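Local coordinates for aldose 1-epimerase (Escherichia coli, PDB 3NRE), which probably interconverts the alpha and beta anomers of aldose sugars by epimerisation at the anomeric carbon, at residues 5-9 against 97-102; 11-15 against 25-29; 221-227 against 283-289. All coordinates share one frame; numbering follows the deposited sequence. Where two conformers were deposited one is given.

Contact 1: 5-9 against 97-102; sequences YTLSH and HSDDSL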
ATOM      1  N   TYR A   5     -14.787 -11.349  -5.878  1.00 18.68           N
ATOM      2  CA  TYR A   5     -14.690 -12.588  -5.092  1.00 19.38           C
ATOM      3  C   TYR A   5     -14.930 -12.248  -3.637  1.00 21.56           C
ATOM      4  O   TYR A   5     -14.322 -11.322  -3.120  1.00 21.03           O
ATOM      5  CB  TYR A   5     -13.259 -13.190  -5.211  1.00 20.52           C
ATOM      6  CG  TYR A   5     -12.847 -13.452  -6.644  1.00 20.07           C
ATOM      7  CD1 TYR A   5     -13.213 -14.623  -7.256  1.00 26.75           C
ATOM      8  CD2 TYR A   5     -12.131 -12.519  -7.382  1.00 25.16           C
ATOM      9  CE1 TYR A   5     -12.888 -14.867  -8.586  1.00 27.86           C
ATOM     10  CE2 TYR A   5     -11.761 -12.788  -8.721  1.00 25.53           C
ATOM     11  CZ  TYR A   5     -12.195 -13.956  -9.293  1.00 27.37           C
ATOM     12  OH  TYR A   5     -11.881 -14.263 -10.611  1.00 42.53           O
ATOM     13  N   THR A   6     -15.800 -12.993  -2.967  1.00 20.53           N
ATOM     14  CA  THR A   6     -16.117 -12.741  -1.567  1.00 21.91           C
ATOM     15  C   THR A   6     -15.552 -13.876  -0.711  1.00 22.39           C
ATOM     16  O   THR A   6     -15.701 -15.036  -1.078  1.00 25.31           O
ATOM     17  CB  THR A   6     -17.583 -12.639  -1.361  1.00 25.25           C
ATOM     18  OG1 THR A   6     -18.043 -11.520  -2.124  1.00 24.66           O
ATOM     19  CG2 THR A   6     -17.950 -12.468   0.151  1.00 26.95           C
ATOM     20  N   LEU A   7     -14.934 -13.494   0.399  1.00 22.73           N
ATOM     21  CA  LEU A   7     -14.497 -14.447   1.454  1.00 24.35           C
ATOM     22  C   LEU A   7     -15.200 -14.081   2.708  1.00 25.67           C
ATOM     23  O   LEU A   7     -15.464 -12.938   2.958  1.00 23.65           O
ATOM     24  CB  LEU A   7     -13.009 -14.276   1.756  1.00 27.80           C
ATOM     25  CG  LEU A   7     -12.005 -14.435   0.648  1.00 25.61           C
ATOM     26  CD1 LEU A   7     -10.622 -14.472   1.282  1.00 27.32           C
ATOM     27  CD2 LEU A   7     -12.341 -15.718  -0.090  1.00 31.74           C
ATOM     28  N   SER A   8     -15.424 -15.050   3.588  1.00 28.28           N
ATOM     29  CA  SER A   8     -15.954 -14.722   4.870  1.00 31.02           C
ATOM     30  C   SER A   8     -15.535 -15.745   5.924  1.00 32.31           C
ATOM     31  O   SER A   8     -15.235 -16.888   5.608  1.00 34.29           O
ATOM     32  CB  SER A   8     -17.475 -14.602   4.818  1.00 30.60           C
ATOM     33  OG  SER A   8     -18.114 -15.800   4.418  1.00 35.43           O
ATOM     34  N   HIS A   9     -15.482 -15.270   7.160  1.00 33.24           N
ATOM     35  CA  HIS A   9     -15.289 -16.141   8.315  1.00 31.94           C
ATOM     36  C   HIS A   9     -15.909 -15.443   9.495  1.00 32.84           C
ATOM     37  O   HIS A   9     -15.500 -14.331   9.845  1.00 33.74           O
ATOM     38  CB  HIS A   9     -13.808 -16.351   8.571  1.00 31.67           C
ATOM     39  CG  HIS A   9     -13.479 -17.544   9.413  1.00 40.77           C
ATOM     40  ND1 HIS A   9     -12.755 -18.614   8.930  1.00 46.08           N
ATOM     41  CD2 HIS A   9     -13.720 -17.812  10.719  1.00 45.80           C
ATOM     42  CE1 HIS A   9     -12.607 -19.514   9.890  1.00 49.63           C
ATOM     43  NE2 HIS A   9     -13.184 -19.053  10.986  1.00 49.21           N
ATOM     44  N   HIS A  97      -9.994 -20.074  -4.930  1.00 25.85           N
ATOM     45  CA  HIS A  97     -11.000 -19.351  -4.162  1.00 28.55           C
ATOM     46  C   HIS A  97     -11.748 -20.350  -3.341  1.00 26.89           C
ATOM     47  O   HIS A  97     -12.361 -21.258  -3.868  1.00 30.05           O
ATOM     48  CB  HIS A  97     -11.942 -18.584  -5.102  1.00 25.59           C
ATOM     49  CG  HIS A  97     -12.993 -17.760  -4.404  1.00 26.80           C
ATOM     50  ND1 HIS A  97     -14.145 -17.341  -5.057  1.00 28.24           N
ATOM     51  CD2 HIS A  97     -13.075 -17.257  -3.143  1.00 32.19           C
ATOM     52  CE1 HIS A  97     -14.878 -16.617  -4.236  1.00 27.13           C
ATOM     53  NE2 HIS A  97     -14.270 -16.547  -3.063  1.00 26.32           N
ATOM     54  N   SER A  98     -11.674 -20.177  -2.034  1.00 30.15           N
ATOM     55  CA  SER A  98     -12.432 -20.984  -1.102  0.60 31.74           C
ATOM     56  C   SER A  98     -13.216 -20.059  -0.197  1.00 31.41           C
ATOM     57  O   SER A  98     -13.183 -18.843  -0.376  1.00 31.53           O
ATOM     58  CB  SER A  98     -11.491 -21.873  -0.270  0.60 34.31           C
ATOM     59  OG  SER A  98     -10.919 -21.137   0.792  0.60 32.68           O
ATOM     60  N   ASP A  99     -13.925 -20.616   0.772  1.00 31.05           N
ATOM     61  CA  ASP A  99     -14.721 -19.779   1.649  1.00 34.76           C
ATOM     62  C   ASP A  99     -13.937 -18.681   2.376  1.00 33.70           C
ATOM     63  O   ASP A  99     -14.459 -17.589   2.529  1.00 32.65           O
ATOM     64  CB  ASP A  99     -15.520 -20.628   2.646  1.00 38.10           C
ATOM     65  CG  ASP A  99     -16.668 -21.378   1.974  1.00 47.75           C
ATOM     66  OD1 ASP A  99     -17.049 -21.030   0.812  1.00 47.68           O
ATOM     67  OD2 ASP A  99     -17.193 -22.302   2.625  1.00 45.22           O
ATOM     68  N   ASP A 100     -12.699 -18.957   2.772  1.00 33.52           N
ATOM     69  CA  ASP A 100     -11.908 -18.005   3.565  1.00 33.14           C
ATOM     70  C   ASP A 100     -10.527 -17.714   2.968  1.00 32.61           C
ATOM     71  O   ASP A 100      -9.688 -17.126   3.653  1.00 32.23           O
ATOM     72  CB  ASP A 100     -11.766 -18.523   5.014  1.00 36.39           C
ATOM     73  CG  ASP A 100     -11.083 -19.904   5.096  1.00 41.24           C
ATOM     74  OD1 ASP A 100     -10.542 -20.393   4.077  1.00 42.40           O
ATOM     75  OD2 ASP A 100     -11.108 -20.525   6.190  1.00 48.14           O
ATOM     76  N   SER A 101     -10.287 -18.115   1.714  1.00 29.68           N
ATOM     77  CA  SER A 101      -9.040 -17.797   1.010  1.00 31.93           C
ATOM     78  C   SER A 101      -9.203 -17.542  -0.500  1.00 30.20           C
ATOM     79  O   SER A 101     -10.126 -18.041  -1.170  1.00 29.58           O
ATOM     80  CB  SER A 101      -8.005 -18.915   1.222  1.00 36.47           C
ATOM     81  OG  SER A 101      -8.327 -20.025   0.406  1.00 44.15           O
ATOM     82  N   LEU A 102      -8.289 -16.727  -1.020  1.00 27.64           N
ATOM     83  CA  LEU A 102      -8.271 -16.348  -2.416  1.00 26.08           C
ATOM     84  C   LEU A 102      -6.813 -16.129  -2.822  1.00 26.28           C
ATOM     85  O   LEU A 102      -6.015 -15.610  -2.037  1.00 28.91           O
ATOM     86  CB  LEU A 102      -9.052 -15.017  -2.608  1.00 24.28           C
ATOM     87  CG  LEU A 102      -9.116 -14.478  -4.041  1.00 24.99           C
ATOM     88  CD1 LEU A 102     -10.078 -15.285  -4.904  1.00 26.88           C
ATOM     89  CD2 LEU A 102      -9.534 -13.020  -4.028  1.00 23.43           C
TER
HETATM   90  O   HOH W   1     -17.330 -17.259   2.476  1.00 41.98           O

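Contact 2: 11-15 against 25-29; sequences SLKLD and GFWRD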
ATOM      1  N   SER A  11     -17.974 -13.140  11.451  1.00 38.26           N
ATOM      2  CA  SER A  11     -18.636 -11.874  11.137  0.50 35.77           C
ATOM      3  C   SER A  11     -17.805 -11.053  10.145  1.00 32.98           C
ATOM      4  O   SER A  11     -18.216  -9.959   9.740  1.00 30.26           O
ATOM      5  CB  SER A  11     -18.899 -11.069  12.427  0.50 37.30           C
ATOM      6  OG  SER A  11     -17.694 -10.595  13.032  0.50 40.81           O
ATOM      7  N   LEU A  12     -16.639 -11.573   9.775  1.00 28.62           N
ATOM      8  CA  LEU A  12     -15.742 -10.833   8.825  1.00 27.53           C
ATOM      9  C   LEU A  12     -16.019 -11.207   7.393  1.00 28.50           C
ATOM     10  O   LEU A  12     -16.197 -12.372   7.083  1.00 28.10           O
ATOM     11  CB  LEU A  12     -14.271 -11.139   9.047  1.00 30.75           C
ATOM     12  CG  LEU A  12     -13.604 -10.606  10.302  1.00 33.76           C
ATOM     13  CD1 LEU A  12     -12.090 -10.930  10.200  1.00 31.40           C
ATOM     14  CD2 LEU A  12     -13.843  -9.123  10.494  1.00 39.89           C
ATOM     15  N   LYS A  13     -16.018 -10.207   6.528  1.00 25.90           N
ATOM     16  CA  LYS A  13     -16.294 -10.408   5.103  1.00 25.13           C
ATOM     17  C   LYS A  13     -15.333  -9.540   4.322  1.00 23.15           C
ATOM     18  O   LYS A  13     -15.096  -8.392   4.687  1.00 23.64           O
ATOM     19  CB  LYS A  13     -17.712  -9.992   4.768  1.00 25.96           C
ATOM     20  CG  LYS A  13     -18.074 -10.347   3.290  1.00 27.91           C
ATOM     21  CD  LYS A  13     -19.563 -10.161   2.966  1.00 36.37           C
ATOM     22  CE  LYS A  13     -19.917  -8.711   2.766  1.00 38.79           C
ATOM     23  NZ  LYS A  13     -21.277  -8.502   2.027  1.00 43.45           N
ATOM     24  N   LEU A  14     -14.803 -10.103   3.248  1.00 22.19           N
ATOM     25  CA  LEU A  14     -13.881  -9.407   2.365  1.00 20.12           C
ATOM     26  C   LEU A  14     -14.333  -9.565   0.911  1.00 22.04           C
ATOM     27  O   LEU A  14     -14.631 -10.658   0.466  1.00 22.26           O
ATOM     28  CB  LEU A  14     -12.475 -10.024   2.512  1.00 21.41           C
ATOM     29  CG  LEU A  14     -11.293  -9.378   1.786  1.00 22.59           C
ATOM     30  CD1 LEU A  14     -10.858  -8.142   2.534  1.00 22.72           C
ATOM     31  CD2 LEU A  14     -10.100 -10.362   1.544  1.00 22.94           C
ATOM     32  N   ASP A  15     -14.332  -8.479   0.166  1.00 20.79           N
ATOM     33  CA  ASP A  15     -14.553  -8.519  -1.289  1.00 20.77           C
ATOM     34  C   ASP A  15     -13.256  -8.106  -2.000  1.00 20.85           C
ATOM     35  O   ASP A  15     -12.613  -7.134  -1.594  1.00 18.92           O
ATOM     36  CB  ASP A  15     -15.646  -7.519  -1.686  1.00 21.25           C
ATOM     37  CG  ASP A  15     -17.058  -8.014  -1.402  1.00 24.86           C
ATOM     38  OD1 ASP A  15     -17.252  -9.170  -0.916  1.00 27.13           O
ATOM     39  OD2 ASP A  15     -18.023  -7.259  -1.734  1.00 31.35           O
ATOM     40  N   GLY A  25     -13.901  -4.270  -0.263  1.00 18.66           N
ATOM     41  CA  GLY A  25     -14.538  -4.102   1.032  1.00 19.24           C
ATOM     42  C   GLY A  25     -13.956  -5.054   2.053  1.00 20.29           C
ATOM     43  O   GLY A  25     -13.522  -6.136   1.716  1.00 19.66           O
ATOM     44  N   PHE A  26     -13.968  -4.612   3.306  1.00 21.79           N
ATOM     45  CA  PHE A  26     -13.592  -5.420   4.444  1.00 20.42           C
ATOM     46  C   PHE A  26     -14.463  -4.940   5.598  1.00 22.79           C
ATOM     47  O   PHE A  26     -14.419  -3.754   5.971  1.00 23.45           O
ATOM     48  CB  PHE A  26     -12.097  -5.220   4.743  1.00 21.87           C
ATOM     49  CG  PHE A  26     -11.575  -6.067   5.859  1.00 20.54           C
ATOM     50  CD1 PHE A  26     -12.083  -7.329   6.100  1.00 25.03           C
ATOM     51  CD2 PHE A  26     -10.503  -5.636   6.624  1.00 23.40           C
ATOM     52  CE1 PHE A  26     -11.572  -8.119   7.157  1.00 30.17           C
ATOM     53  CE2 PHE A  26      -9.993  -6.423   7.658  1.00 25.72           C
ATOM     54  CZ  PHE A  26     -10.512  -7.635   7.938  1.00 24.55           C
ATOM     55  N   TRP A  27     -15.304  -5.849   6.100  1.00 22.51           N
ATOM     56  CA  TRP A  27     -16.331  -5.514   7.069  1.00 23.64           C
ATOM     57  C   TRP A  27     -16.386  -6.521   8.224  1.00 26.90           C
ATOM     58  O   TRP A  27     -16.002  -7.670   8.075  1.00 24.86           O
ATOM     59  CB  TRP A  27     -17.722  -5.525   6.448  1.00 26.27           C
ATOM     60  CG  TRP A  27     -17.983  -4.639   5.286  1.00 22.23           C
ATOM     61  CD1 TRP A  27     -18.508  -3.352   5.315  1.00 26.87           C
ATOM     62  CD2 TRP A  27     -17.807  -4.963   3.896  1.00 23.47           C
ATOM     63  NE1 TRP A  27     -18.624  -2.878   4.038  1.00 27.82           N
ATOM     64  CE2 TRP A  27     -18.193  -3.833   3.156  1.00 26.06           C
ATOM     65  CE3 TRP A  27     -17.398  -6.105   3.219  1.00 24.91           C
ATOM     66  CZ2 TRP A  27     -18.235  -3.836   1.751  1.00 28.46           C
ATOM     67  CZ3 TRP A  27     -17.369  -6.090   1.816  1.00 25.06           C
ATOM     68  CH2 TRP A  27     -17.820  -4.972   1.108  1.00 27.38           C
ATOM     69  N   ARG A  28     -16.804  -6.015   9.381  1.00 27.94           N
ATOM     70  CA  ARG A  28     -17.185  -6.862  10.503  0.50 30.91           C
ATOM     71  C   ARG A  28     -18.654  -6.581  10.677  1.00 31.07           C
ATOM     72  O   ARG A  28     -19.028  -5.452  10.976  1.00 31.27           O
ATOM     73  CB  ARG A  28     -16.394  -6.503  11.751  0.50 31.85           C
ATOM     74  CG  ARG A  28     -16.569  -7.530  12.865  0.50 35.89           C
ATOM     75  CD  ARG A  28     -16.452  -6.865  14.204  0.50 42.54           C
ATOM     76  NE  ARG A  28     -17.395  -5.748  14.328  0.50 45.49           N
ATOM     77  CZ  ARG A  28     -17.049  -4.525  14.701  0.50 43.45           C
ATOM     78  NH1 ARG A  28     -15.785  -4.263  15.007  0.50 45.20           N
ATOM     79  NH2 ARG A  28     -17.973  -3.576  14.784  0.50 43.18           N
ATOM     80  N   ASP A  29     -19.504  -7.587  10.417  1.00 32.07           N
ATOM     81  CA  ASP A  29     -20.952  -7.354  10.318  1.00 32.79           C
ATOM     82  C   ASP A  29     -21.133  -6.246   9.264  1.00 30.87           C
ATOM     83  O   ASP A  29     -20.555  -6.382   8.187  1.00 30.83           O
ATOM     84  CB  ASP A  29     -21.575  -7.005  11.700  1.00 37.43           C
ATOM     85  CG  ASP A  29     -21.626  -8.199  12.624  1.00 46.00           C
ATOM     86  OD1 ASP A  29     -21.894  -9.305  12.089  1.00 48.82           O
ATOM     87  OD2 ASP A  29     -21.401  -8.046  13.856  1.00 45.07           O
TER
HETATM   88  O   HOH W   2     -19.413  -8.684   7.425  1.00 31.20           O

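Contact 3: 221-227 against 283-289; sequences AIIMETT and EMSLRVE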
ATOM      1  N   ALA A 221     -10.218  -1.287  17.325  1.00 30.24           N
ATOM      2  CA  ALA A 221      -8.951  -0.862  16.747  1.00 32.75           C
ATOM      3  C   ALA A 221      -8.571  -1.945  15.740  1.00 30.82           C
ATOM      4  O   ALA A 221      -9.007  -3.096  15.867  1.00 34.09           O
ATOM      5  CB  ALA A 221      -7.871  -0.727  17.799  1.00 33.94           C
ATOM      6  N   ILE A 222      -7.752  -1.572  14.770  1.00 30.45           N
ATOM      7  CA  ILE A 222      -7.144  -2.503  13.816  1.00 29.61           C
ATOM      8  C   ILE A 222      -5.662  -2.499  14.080  1.00 31.69           C
ATOM      9  O   ILE A 222      -5.065  -1.426  14.185  1.00 30.49           O
ATOM     10  CB  ILE A 222      -7.353  -2.072  12.342  1.00 30.44           C
ATOM     11  CG1 ILE A 222      -8.824  -2.158  11.975  1.00 32.14           C
ATOM     12  CG2 ILE A 222      -6.502  -2.924  11.390  1.00 30.34           C
ATOM     13  CD1 ILE A 222      -9.071  -2.064  10.502  1.00 40.99           C
ATOM     14  N   ILE A 223      -5.098  -3.703  14.208  1.00 30.96           N
ATOM     15  CA  ILE A 223      -3.680  -3.916  14.465  1.00 33.73           C
ATOM     16  C   ILE A 223      -3.084  -4.379  13.164  1.00 31.58           C
ATOM     17  O   ILE A 223      -3.428  -5.433  12.640  1.00 31.63           O
ATOM     18  CB  ILE A 223      -3.395  -5.025  15.493  1.00 35.25           C
ATOM     19  CG1 ILE A 223      -3.913  -4.646  16.868  1.00 41.83           C
ATOM     20  CG2 ILE A 223      -1.892  -5.384  15.520  1.00 37.71           C
ATOM     21  CD1 ILE A 223      -3.348  -3.407  17.392  1.00 50.28           C
HETATM   22  N   MSE A 224      -2.180  -3.558  12.662  1.00 29.80           N
HETATM   23  CA  MSE A 224      -1.456  -3.836  11.413  0.50 28.72           C
HETATM   24  C   MSE A 224      -0.063  -4.367  11.753  1.00 32.76           C
HETATM   25  O   MSE A 224       0.669  -3.742  12.543  1.00 36.13           O
HETATM   26  CB  MSE A 224      -1.320  -2.571  10.528  0.50 27.32           C
HETATM   27  CG  MSE A 224      -0.336  -2.736   9.328  0.50 24.21           C
HETATM   28 SE   MSE A 224      -0.093  -1.284   7.990  0.38 26.06          SE
HETATM   29  CE  MSE A 224      -1.885  -0.843   7.548  0.50 16.95           C
ATOM     30  N   GLU A 225       0.295  -5.504  11.138  1.00 30.54           N
ATOM     31  CA  GLU A 225       1.619  -6.130  11.294  1.00 31.84           C
ATOM     32  C   GLU A 225       2.138  -6.556   9.929  1.00 33.97           C
ATOM     33  O   GLU A 225       1.385  -7.013   9.077  1.00 33.16           O
ATOM     34  CB  GLU A 225       1.581  -7.367  12.205  1.00 35.72           C
ATOM     35  CG  GLU A 225       1.271  -7.022  13.632  1.00 42.29           C
ATOM     36  CD  GLU A 225       1.358  -8.225  14.586  1.00 55.97           C
ATOM     37  OE1 GLU A 225       2.160  -9.167  14.362  1.00 55.21           O
ATOM     38  OE2 GLU A 225       0.607  -8.198  15.576  1.00 61.05           O
ATOM     39  N   THR A 226       3.411  -6.323   9.682  1.00 33.03           N
ATOM     40  CA  THR A 226       4.032  -6.734   8.419  1.00 29.77           C
ATOM     41  C   THR A 226       5.186  -7.719   8.678  1.00 35.30           C
ATOM     42  O   THR A 226       5.910  -7.644   9.729  1.00 36.22           O
ATOM     43  CB  THR A 226       4.582  -5.528   7.642  1.00 34.41           C
ATOM     44  OG1 THR A 226       5.404  -4.746   8.538  1.00 37.46           O
ATOM     45  CG2 THR A 226       3.422  -4.681   7.011  1.00 27.83           C
ATOM     46  N   THR A 227       5.366  -8.646   7.738  1.00 35.65           N
ATOM     47  CA  THR A 227       6.462  -9.640   7.834  1.00 35.99           C
ATOM     48  C   THR A 227       7.080  -9.865   6.465  1.00 38.39           C
ATOM     49  O   THR A 227       6.375 -10.243   5.536  1.00 39.18           O
ATOM     50  CB  THR A 227       5.971 -11.043   8.309  1.00 41.84           C
ATOM     51  OG1 THR A 227       5.163 -10.894   9.475  1.00 45.74           O
ATOM     52  CG2 THR A 227       7.146 -11.952   8.643  1.00 45.97           C
ATOM     53  N   GLU A 283       4.191  -9.824   3.751  1.00 31.19           N
ATOM     54  CA  GLU A 283       2.855 -10.081   4.246  1.00 29.32           C
ATOM     55  C   GLU A 283       2.386  -8.875   5.064  1.00 32.31           C
ATOM     56  O   GLU A 283       3.172  -8.254   5.771  1.00 32.47           O
ATOM     57  CB  GLU A 283       2.901 -11.345   5.118  1.00 30.70           C
ATOM     58  CG  GLU A 283       1.607 -11.743   5.769  1.00 37.15           C
ATOM     59  CD  GLU A 283       1.815 -12.794   6.850  1.00 49.27           C
ATOM     60  OE1 GLU A 283       2.167 -13.936   6.472  1.00 45.33           O
ATOM     61  OE2 GLU A 283       1.638 -12.458   8.056  1.00 46.87           O
HETATM   62  N   MSE A 284       1.098  -8.543   4.972  1.00 25.33           N
HETATM   63  CA  MSE A 284       0.494  -7.553   5.849  1.00 28.49           C
HETATM   64  C   MSE A 284      -0.658  -8.268   6.518  1.00 29.74           C
HETATM   65  O   MSE A 284      -1.430  -8.918   5.813  1.00 30.24           O
HETATM   66  CB  MSE A 284      -0.038  -6.400   5.009  1.00 27.53           C
HETATM   67  CG  MSE A 284      -0.951  -5.417   5.751  1.00 28.87           C
HETATM   68 SE   MSE A 284      -1.640  -3.974   4.744  0.75 26.04          SE
HETATM   69  CE  MSE A 284      -2.879  -4.859   3.569  1.00 26.58           C
ATOM     70  N   SER A 285      -0.802  -8.130   7.835  1.00 28.51           N
ATOM     71  CA  SER A 285      -1.995  -8.600   8.481  1.00 27.99           C
ATOM     72  C   SER A 285      -2.731  -7.454   9.152  1.00 31.79           C
ATOM     73  O   SER A 285      -2.109  -6.498   9.647  1.00 28.04           O
ATOM     74  CB  SER A 285      -1.691  -9.730   9.448  1.00 36.03           C
ATOM     75  OG  SER A 285      -1.010  -9.296  10.617  1.00 35.73           O
ATOM     76  N   LEU A 286      -4.067  -7.526   9.104  1.00 27.43           N
ATOM     77  CA  LEU A 286      -4.914  -6.557   9.791  1.00 27.51           C
ATOM     78  C   LEU A 286      -5.798  -7.319  10.757  1.00 28.49           C
ATOM     79  O   LEU A 286      -6.632  -8.098  10.338  1.00 28.53           O
ATOM     80  CB  LEU A 286      -5.771  -5.787   8.772  1.00 26.56           C
ATOM     81  CG  LEU A 286      -5.031  -5.012   7.664  1.00 27.37           C
ATOM     82  CD1 LEU A 286      -6.041  -4.434   6.658  1.00 28.30           C
ATOM     83  CD2 LEU A 286      -4.127  -3.943   8.264  1.00 28.47           C
ATOM     84  N   ARG A 287      -5.643  -7.069  12.050  1.00 29.29           N
ATOM     85  CA  ARG A 287      -6.395  -7.789  13.057  1.00 27.96           C
ATOM     86  C   ARG A 287      -7.355  -6.851  13.743  1.00 32.79           C
ATOM     87  O   ARG A 287      -6.948  -5.771  14.194  1.00 31.00           O
ATOM     88  CB  ARG A 287      -5.463  -8.446  14.078  1.00 33.07           C
ATOM     89  CG  ARG A 287      -6.188  -9.172  15.184  1.00 33.19           C
ATOM     90  CD  ARG A 287      -5.292 -10.147  15.975  1.00 38.74           C
ATOM     91  NE  ARG A 287      -4.203  -9.442  16.657  1.00 41.65           N
ATOM     92  CZ  ARG A 287      -4.322  -8.760  17.797  1.00 52.82           C
ATOM     93  NH1 ARG A 287      -5.488  -8.646  18.429  1.00 51.04           N
ATOM     94  NH2 ARG A 287      -3.253  -8.173  18.312  1.00 52.10           N
ATOM     95  N   VAL A 288      -8.624  -7.258  13.872  1.00 29.66           N
ATOM     96  CA  VAL A 288      -9.612  -6.414  14.543  0.50 32.42           C
ATOM     97  C   VAL A 288      -9.657  -6.785  16.001  1.00 34.37           C
ATOM     98  O   VAL A 288      -9.735  -7.970  16.330  1.00 35.40           O
ATOM     99  CB  VAL A 288     -11.040  -6.576  13.972  0.50 33.85           C
ATOM    100  CG1 VAL A 288     -11.940  -5.435  14.463  0.50 35.60           C
ATOM    101  CG2 VAL A 288     -11.012  -6.626  12.481  0.50 28.25           C
ATOM    102  N   GLU A 289      -9.624  -5.788  16.874  1.00 37.61           N
ATOM    103  CA  GLU A 289      -9.811  -6.074  18.280  1.00 41.93           C
ATOM    104  C   GLU A 289     -10.712  -5.074  18.970  1.00 47.88           C
ATOM    105  O   GLU A 289     -10.843  -3.911  18.566  1.00 40.70           O
ATOM    106  CB  GLU A 289      -8.471  -6.235  19.021  1.00 46.70           C
ATOM    107  CG  GLU A 289      -7.572  -5.042  19.041  1.00 49.35           C
ATOM    108  CD  GLU A 289      -6.388  -5.198  20.027  1.00 62.59           C
ATOM    109  OE1 GLU A 289      -5.939  -6.334  20.262  1.00 63.62           O
ATOM    110  OE2 GLU A 289      -5.892  -4.174  20.550  1.00 61.94           O
TER
HETATM  111  O   HOH W   3      -2.241  -7.833  12.690  1.00 27.55           O
HETATM  112  O   HOH W   4       2.444  -9.890   9.368  1.00 33.98           O
HETATM  113  O   HOH W   5      -2.205  -9.164  14.958  1.00 36.65           O

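Contact 1: 5-9 against 97-102
The imidazole of H97 lies under the root of the Y5 side chain, with Y5 CB above one face of the ring, 4.2 Å from its centroid. Beyond that methylene the phenol turns an edge toward the same imidazole in an offset edge-to-face pair, the planes 88° apart. Y5 also packs on L102, whose CD1 comes to 3.7 Å from Y5 CG. H97 has its CG anti to the backbone N (chi1 -178°), which carries the ring across to strand 4-9. There H97 NE2 donates to T6 O at 2.9 Å, the acceptor in the ring plane but the donor well above the carbonyl plane. A second bond, S8 N to D99 O (2.9 Å), ties strand to turn, and a water links D99 O with S8 OG.

Between these two bonds L7 pushes into the bend of the turn. Its CD2 lies 3.2 Å from S98 O and 3.4 Å from S101 O, while CD1 rests against the peptide carbon of D100. Backbone carbonyls and the D100 peptide line one side of the L7 methyls; H97, L102 and L123 add side-chain contacts. At the far end the H9 ring and the D100 carboxylate run side by side, nearly coplanar. A hairpin turn between strands 93-97 and 101-109 of the large sheet seats against strand 4-9, an edge strand of the small N-terminal sheet, in a galactose mutarotase-type beta fold.

Contact 2: 11-15 against 25-29
K13 and W27 face each other as a hydrogen-bonded antiparallel pair, and their main chains exchange two bonds: W27 N to K13 O at 2.9 Å and K13 N to W27 O at 3.0 Å. D15 N continues the pattern to G25 O, whereas the return bond from G25 N to D15 O is long and weak. Past the end of the strands D29 N still reaches S11 O, and a water donates to both S11 O and D29 O, extending the pairing into the loop.

Aromatic contacts gather round W27. With CG anti to the carbonyl carbon (chi1 -58°), the indole folds back along its own strand and lays one face over G25 CA, 3.3 Å from the plane, where any side chain at the glycine would collide with it. Over the opposite face passes K13, its chain bent at chi3 so that CE sits 3.7 Å from W27 CE3 and NZ makes an off-centre cation-pi contact, 5.0 Å from the six-membered ring's centroid. D15 meets the rim instead, OD2 lying 3.7 Å from CH2, the carboxylate steeply inclined to the ring. Replacing W27 by an alanine would probably expose G25, deprive the K13 ammonium of its aromatic partner and open a gap beside D15.

Apolar packing occupies the other side of the hairpin. L14 CD1 touches F26 CD1 at 3.9 Å, and L12 CD2 approaches F26 CE1 at 4.2 Å.

All three settle on strand 114-123, and L14 and F26 also on L128 of strand 127-136, while R28 reaches strand 279-290; on the W27 side, D15 is held by K39 through a salt bridge.

Contact 3: 221-227 against 283-289
L286 lodges between I222 and M224 across two neighbouring strands of the large antiparallel beta-sheet of the galactose mutarotase fold. Eight main-chain bonds, from A221 N to E289 O at one end to E283 N to T227 O at the other, fix the register, and the two faces then solve the fitting problem differently.

On the face of I222, M224 and L286 the fit is one of rounded apolar groups. L286 CB abuts I222 CG2 at 3.9 Å, while its CD2 branch nestles alongside the chain of M224, a selenomethionine, 3.9 Å from M224 CB. In the conformer described, a bend at chi3 (-49°) curls the M224 methyl back toward the same L286 branch. L253 and P255 of strand 250-256 press on M224 from the second sheet.

On the opposite face I223 is the bump and a charged pair forms the hollow. R287 runs alongside it and turns one face of its guanidinium to I223 CG1, 3.9 Å from NH2, and the same CG1 is 4.1 Å from E289 CD. The guanidinium is tied by a salt bridge from R287 NH1 to E289 OE1 (3.0 Å), met on the anti side of the carboxylate, and R212 binds the other oxygen of E289. Farther along, E225 CB packs on S285 OG, and a water accepts from R287 NE and donates to E225 OE2. Between the side chains of T227 and E283, which run side by side, another water lies 2.9 Å from T227 OG1 and donates to E283 OE2 at 3.0 Å.

Contacts 1 and 2 share a boundary, their centres 11 Å apart: strands 4-9 and 12-17 are neighbours in the small sheet, joined by L7 N to L14 O (2.9 Å) and by T6 OG1 to D15 OD1 (2.8 Å). Contact 2 meets contact 3 more lightly, with L12 CD2 4.3 Å from V288 CG2, so the hairpin bridges the two outer contacts. Contacts 1 and 3 do not touch, their nearest atoms being about 9 Å apart, yet both involve strands of the nine-stranded sheet. The PEG molecule hydrogen-bonded to K13 in contact 2 probably came from the crystallisation liquor and does not by itself locate the sugar site.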